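Local coordinates for putative ABC transporter subunit, substrate-binding component (Rhodopseudomonas palustris, PDB 4EVQ), which binds 4-hydroxybenzoate as the solute-binding component of an ABC transporter, probably delivering lignin-derived benzoates for uptake, at residues G331-K334 and N340-Q343; N127-S132 and G297-A302. All blocks are in the same frame, centred on the assembly; numbering follows the deposited sequence.

Contact 1: G331-K334 and N340-Q343; sequences GPFK and NPVQ
Lys-334 and Val-342 meet through backbone and side chain together. The amide N of Val-342 donates to the O of Lys-334 at 2.8 Å in a nearly straight bond, 168° at the hydrogen. The same oxygen also receives a CA-H contact from Pro-341 CA at 3.4 Å. Alongside this bond the lysine chain, extended beyond CG, crosses the valine at a slant, and its CE touches Val-342 CG1 at 3.8 Å; the valine's chi1 of 178° turns CG1 to that methylene.

Two waters continue the pairing where the backbones diverge. One bridges Pro-332 O and Val-342 O, donating to both; the other accepts from Lys-334 N and donates to Val-342 O, its oxygen 2.7 Å from Val-342 O, so this carbonyl is gripped twice by water. Further in, the ring of Phe-333 brings CE2 to 4.0 Å from Pro-341 CG, while Phe-326, on the partner strand, lies almost parallel to that ring.

One direct bond extended by bridging waters thus ties the beta-hairpin of strands 325-328 and 331-334 to the loop leading into strand 345-351 of this periplasmic binding protein.

Contact 2: N127-S132 and G297-A302; sequences NVFRTS and GQLLDA
Leu-299 of helix 288-306 projects onto Phe-129 and Thr-131, joining a helix to the edge strand of a sheet in one alpha/beta domain of the periplasmic binding protein fold. Strand 128-130 lies at one edge of a mixed six-stranded sheet, parallel to strand 109-111.

The apolar contact is small, 118 Å² in all, and is carried by a single methyl group. CD2 of Leu-299 approaches CB of Phe-129 and, on the next residue but one, CG2 of Thr-131. Since residues 129 and 131 both direct their side chains at the helix while Arg-130 turns away, the methyl reaches two neighbours on the same side of the chain. With chi1 at -175° the leucine reaches out from the helix; the CA atoms of Thr-131 and Leu-299 are 8.2 Å apart. The Phe-129 side chain also touches Met-321 and Ala-322 of helix 314-322, and Leu-299 also touches Ala-324.

Polar interactions lie around this apolar centre. On the far side of the strand, the guanidinium of Arg-130 bonds to the carbonyls of Ala-114 and Ala-116 and to Thr-120 OG1. The hydroxyl of Thr-131 has Gln-292, earlier on the same helix as Leu-299, as its main polar partner. Thr-131 therefore divides its two branches: OG1 has its polar partner in that glutamine, while CG2 rests on the leucine, 4.0 Å from Leu-299 CD2, with CB of Phe-129 at 3.8 Å from the same methyl.

How the contacts relate
The centres of contacts 1 and 2 are about 11 Å apart, and segments 127-132 and 340-343 touch. Asn-340 OD1 of contact 1 lies 2.9 Å from Arg-130 NE of contact 2, and Gln-343 NE2 lies 2.9 Å from Ser-132 O, both probable hydrogen bonds. Between them Pro-341 CD packs on Arg-130 O at 3.2 Å. Segment 127-132 thus faces two ways, toward helix 288-306 through residues 129 and 131 and toward the 340-343 loop through Arg-130. Bound p-hydroxybenzoic acid lies farther off, about 11 Å from the side chain of Asn-340 and about 12 Å from that of Thr-131, so neither side chain touches it.

Contact 1: G331-K334 and N340-Q343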
loop_
_atom_site.group_PDB
_atom_site.type_symbol
_atom_site.label_atom_id
_atom_site.label_comp_id
_atom_site.label_asym_id
_atom_site.label_seq_id
_atom_site.Cartn_x
_atom_site.Cartn_y
_atom_site.Cartn_z
ATOM N N GLY A 331 -8.253 3.306 11.765
ATOM C CA GLY A 331 -9.237 2.637 12.628
ATOM C C GLY A 331 -8.498 1.622 13.493
ATOM O O GLY A 331 -7.270 1.682 13.562
ATOM N N PRO A 332 -9.215 0.680 14.162
ATOM C CA PRO A 332 -8.479 -0.355 14.891
ATOM C C PRO A 332 -7.645 -1.216 13.942
ATOM O O PRO A 332 -8.124 -1.643 12.907
ATOM C CB PRO A 332 -9.594 -1.196 15.541
ATOM C CG PRO A 332 -10.788 -0.299 15.609
ATOM C CD PRO A 332 -10.675 0.576 14.389
ATOM N N PHE A 333 -6.395 -1.429 14.300
ATOM C CA PHE A 333 -5.531 -2.208 13.468
ATOM C C PHE A 333 -5.448 -3.585 14.079
ATOM O O PHE A 333 -5.228 -3.724 15.265
ATOM C CB PHE A 333 -4.154 -1.571 13.395
ATOM C CG PHE A 333 -3.206 -2.285 12.456
ATOM C CD1 PHE A 333 -2.444 -3.325 12.943
ATOM C CD2 PHE A 333 -3.068 -1.921 11.122
ATOM C CE1 PHE A 333 -1.574 -4.014 12.138
ATOM C CE2 PHE A 333 -2.207 -2.617 10.289
ATOM C CZ PHE A 333 -1.427 -3.653 10.805
ATOM N N LYS A 334 -5.568 -4.609 13.236
ATOM C CA LYS A 334 -5.330 -6.003 13.657
ATOM C C LYS A 334 -4.940 -6.869 12.468
ATOM O O LYS A 334 -5.189 -6.542 11.300
ATOM C CB LYS A 334 -6.528 -6.587 14.394
ATOM C CG LYS A 334 -7.695 -6.901 13.507
ATOM C CD LYS A 334 -8.971 -7.232 14.305
ATOM C CE LYS A 334 -10.154 -7.182 13.379
ATOM N NZ LYS A 334 -11.400 -7.489 14.154
ATOM N N ASN A 340 -1.735 -10.362 7.617
ATOM C CA ASN A 340 -2.175 -9.254 6.754
ATOM C C ASN A 340 -3.169 -8.415 7.539
ATOM O O ASN A 340 -3.934 -8.952 8.366
ATOM C CB ASN A 340 -2.852 -9.827 5.515
ATOM C CG ASN A 340 -2.878 -8.860 4.373
ATOM O OD1 ASN A 340 -1.842 -8.339 3.985
ATOM N ND2 ASN A 340 -4.048 -8.615 3.840
ATOM N N PRO A 341 -3.283 -7.093 7.298
ATOM C CA PRO A 341 -4.279 -6.333 8.036
ATOM C C PRO A 341 -5.714 -6.771 7.771
ATOM O O PRO A 341 -6.052 -7.153 6.659
ATOM C CB PRO A 341 -4.082 -4.883 7.553
ATOM C CG PRO A 341 -2.638 -4.880 7.068
ATOM C CD PRO A 341 -2.454 -6.200 6.443
ATOM N N VAL A 342 -6.538 -6.721 8.814
ATOM C CA VAL A 342 -7.987 -6.891 8.699
ATOM C C VAL A 342 -8.561 -5.533 8.956
ATOM O O VAL A 342 -8.411 -4.991 10.064
ATOM C CB VAL A 342 -8.461 -7.938 9.720
ATOM C CG1 VAL A 342 -9.975 -8.092 9.660
ATOM C CG2 VAL A 342 -7.758 -9.232 9.410
ATOM N N GLN A 343 -9.182 -4.936 7.929
ATOM C CA GLN A 343 -9.509 -3.537 7.993
ATOM C C GLN A 343 -10.643 -3.195 7.028
ATOM O O GLN A 343 -10.858 -3.899 6.053
ATOM C CB GLN A 343 -8.254 -2.721 7.649
ATOM C CG GLN A 343 -7.867 -2.875 6.170
ATOM C CD GLN A 343 -6.476 -2.347 5.860
ATOM O OE1 GLN A 343 -6.007 -1.436 6.512
ATOM N NE2 GLN A 343 -5.841 -2.945 4.897
HETATM O O HOH W 1 -9.744 -3.618 11.981
HETATM O O HOH W 2 -6.111 -3.638 10.584
#

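Contact 2: N127-S132 and G297-A302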
loop_
_atom_site.group_PDB
_atom_site.type_symbol
_atom_site.label_atom_id
_atom_site.label_comp_id
_atom_site.label_asym_id
_atom_site.label_seq_id
_atom_site.Cartn_x
_atom_site.Cartn_y
_atom_site.Cartn_z
ATOM N N ASN A 127 7.844 -14.512 10.950
ATOM C CA ASN A 127 8.542 -13.242 11.055
ATOM C C ASN A 127 8.161 -12.184 10.030
ATOM O O ASN A 127 8.806 -11.170 9.966
ATOM C CB ASN A 127 10.039 -13.468 10.936
ATOM C CG ASN A 127 10.461 -14.020 9.593
ATOM O OD1 ASN A 127 9.887 -14.969 9.075
ATOM N ND2 ASN A 127 11.514 -13.436 9.027
ATOM N N VAL A 128 7.163 -12.459 9.197
ATOM C CA VAL A 128 6.783 -11.550 8.107
ATOM C C VAL A 128 5.413 -11.009 8.371
ATOM O O VAL A 128 4.452 -11.742 8.563
ATOM C CB VAL A 128 6.852 -12.304 6.773
ATOM C CG1 VAL A 128 6.296 -11.432 5.604
ATOM C CG2 VAL A 128 8.268 -12.727 6.445
ATOM N N PHE A 129 5.320 -9.675 8.374
ATOM C CA PHE A 129 4.113 -8.929 8.675
ATOM C C PHE A 129 3.856 -7.903 7.596
ATOM O O PHE A 129 4.811 -7.433 6.992
ATOM C CB PHE A 129 4.285 -8.222 10.027
ATOM C CG PHE A 129 4.546 -9.183 11.139
ATOM C CD1 PHE A 129 3.511 -9.743 11.801
ATOM C CD2 PHE A 129 5.818 -9.551 11.458
ATOM C CE1 PHE A 129 3.738 -10.686 12.796
ATOM C CE2 PHE A 129 6.024 -10.513 12.483
ATOM C CZ PHE A 129 4.987 -11.040 13.119
ATOM N N ARG A 130 2.620 -7.514 7.422
ATOM C CA ARG A 130 2.280 -6.461 6.447
ATOM C C ARG A 130 1.387 -5.456 7.137
ATOM O O ARG A 130 0.413 -5.821 7.793
ATOM C CB ARG A 130 1.630 -7.078 5.215
ATOM C CG ARG A 130 1.210 -6.090 4.150
ATOM C CD ARG A 130 1.366 -6.604 2.740
ATOM N NE ARG A 130 0.576 -7.800 2.470
ATOM C CZ ARG A 130 0.699 -8.516 1.354
ATOM N NH1 ARG A 130 1.574 -8.130 0.431
ATOM N NH2 ARG A 130 -0.051 -9.600 1.144
ATOM N N THR A 131 1.671 -4.156 6.924
ATOM C CA THR A 131 0.847 -3.102 7.460
ATOM C C THR A 131 -0.028 -2.389 6.397
ATOM O O THR A 131 -0.722 -1.428 6.736
ATOM C CB THR A 131 1.617 -2.062 8.224
ATOM O OG1 THR A 131 2.556 -1.414 7.347
ATOM C CG2 THR A 131 2.348 -2.646 9.435
ATOM N N SER A 132 0.007 -2.902 5.184
ATOM C CA SER A 132 -0.676 -2.250 4.077
ATOM C C SER A 132 -1.972 -2.960 3.684
ATOM O O SER A 132 -2.981 -2.643 4.262
ATOM C CB SER A 132 0.313 -2.074 2.951
ATOM O OG SER A 132 0.812 -3.311 2.497
ATOM N N GLY A 297 5.684 1.537 12.341
ATOM C CA GLY A 297 6.287 2.008 13.592
ATOM C C GLY A 297 5.499 1.534 14.780
ATOM O O GLY A 297 6.109 1.012 15.731
ATOM N N GLN A 298 4.179 1.640 14.774
ATOM C CA GLN A 298 3.408 1.129 15.910
ATOM C C GLN A 298 3.547 -0.376 16.100
ATOM O O GLN A 298 3.597 -0.887 17.256
ATOM C CB GLN A 298 1.934 1.472 15.743
ATOM C CG GLN A 298 1.623 2.944 15.584
ATOM C CD GLN A 298 0.215 3.248 16.061
ATOM O OE1 GLN A 298 -0.042 3.364 17.270
ATOM N NE2 GLN A 298 -0.701 3.402 15.132
ATOM N N LEU A 299 3.574 -1.135 15.021
ATOM C CA LEU A 299 3.687 -2.573 15.117
ATOM C C LEU A 299 5.060 -2.951 15.678
ATOM O O LEU A 299 5.170 -3.825 16.567
ATOM C CB LEU A 299 3.478 -3.180 13.733
ATOM C CG LEU A 299 3.440 -4.700 13.687
ATOM C CD1 LEU A 299 2.282 -5.264 14.530
ATOM C CD2 LEU A 299 3.382 -5.216 12.252
ATOM N N LEU A 300 6.124 -2.332 15.176
ATOM C CA LEU A 300 7.444 -2.582 15.709
ATOM C C LEU A 300 7.511 -2.189 17.146
ATOM O O LEU A 300 8.124 -2.934 17.950
ATOM C CB LEU A 300 8.487 -1.828 14.875
ATOM C CG LEU A 300 9.946 -2.084 15.301
ATOM C CD1 LEU A 300 10.268 -3.569 15.301
ATOM C CD2 LEU A 300 10.901 -1.336 14.387
ATOM N N ASP A 301 6.944 -1.068 17.549
ATOM C CA ASP A 301 6.951 -0.664 18.949
ATOM C C ASP A 301 6.319 -1.738 19.813
ATOM O O ASP A 301 6.836 -2.038 20.902
ATOM C CB ASP A 301 6.161 0.665 19.072
ATOM C CG ASP A 301 6.530 1.501 20.302
ATOM O OD1 ASP A 301 7.526 1.246 20.962
ATOM O OD2 ASP A 301 5.813 2.498 20.529
ATOM N N ALA A 302 5.224 -2.330 19.374
ATOM C CA ALA A 302 4.551 -3.368 20.132
ATOM C C ALA A 302 5.489 -4.552 20.332
ATOM O O ALA A 302 5.563 -5.148 21.447
ATOM C CB ALA A 302 3.284 -3.801 19.438
#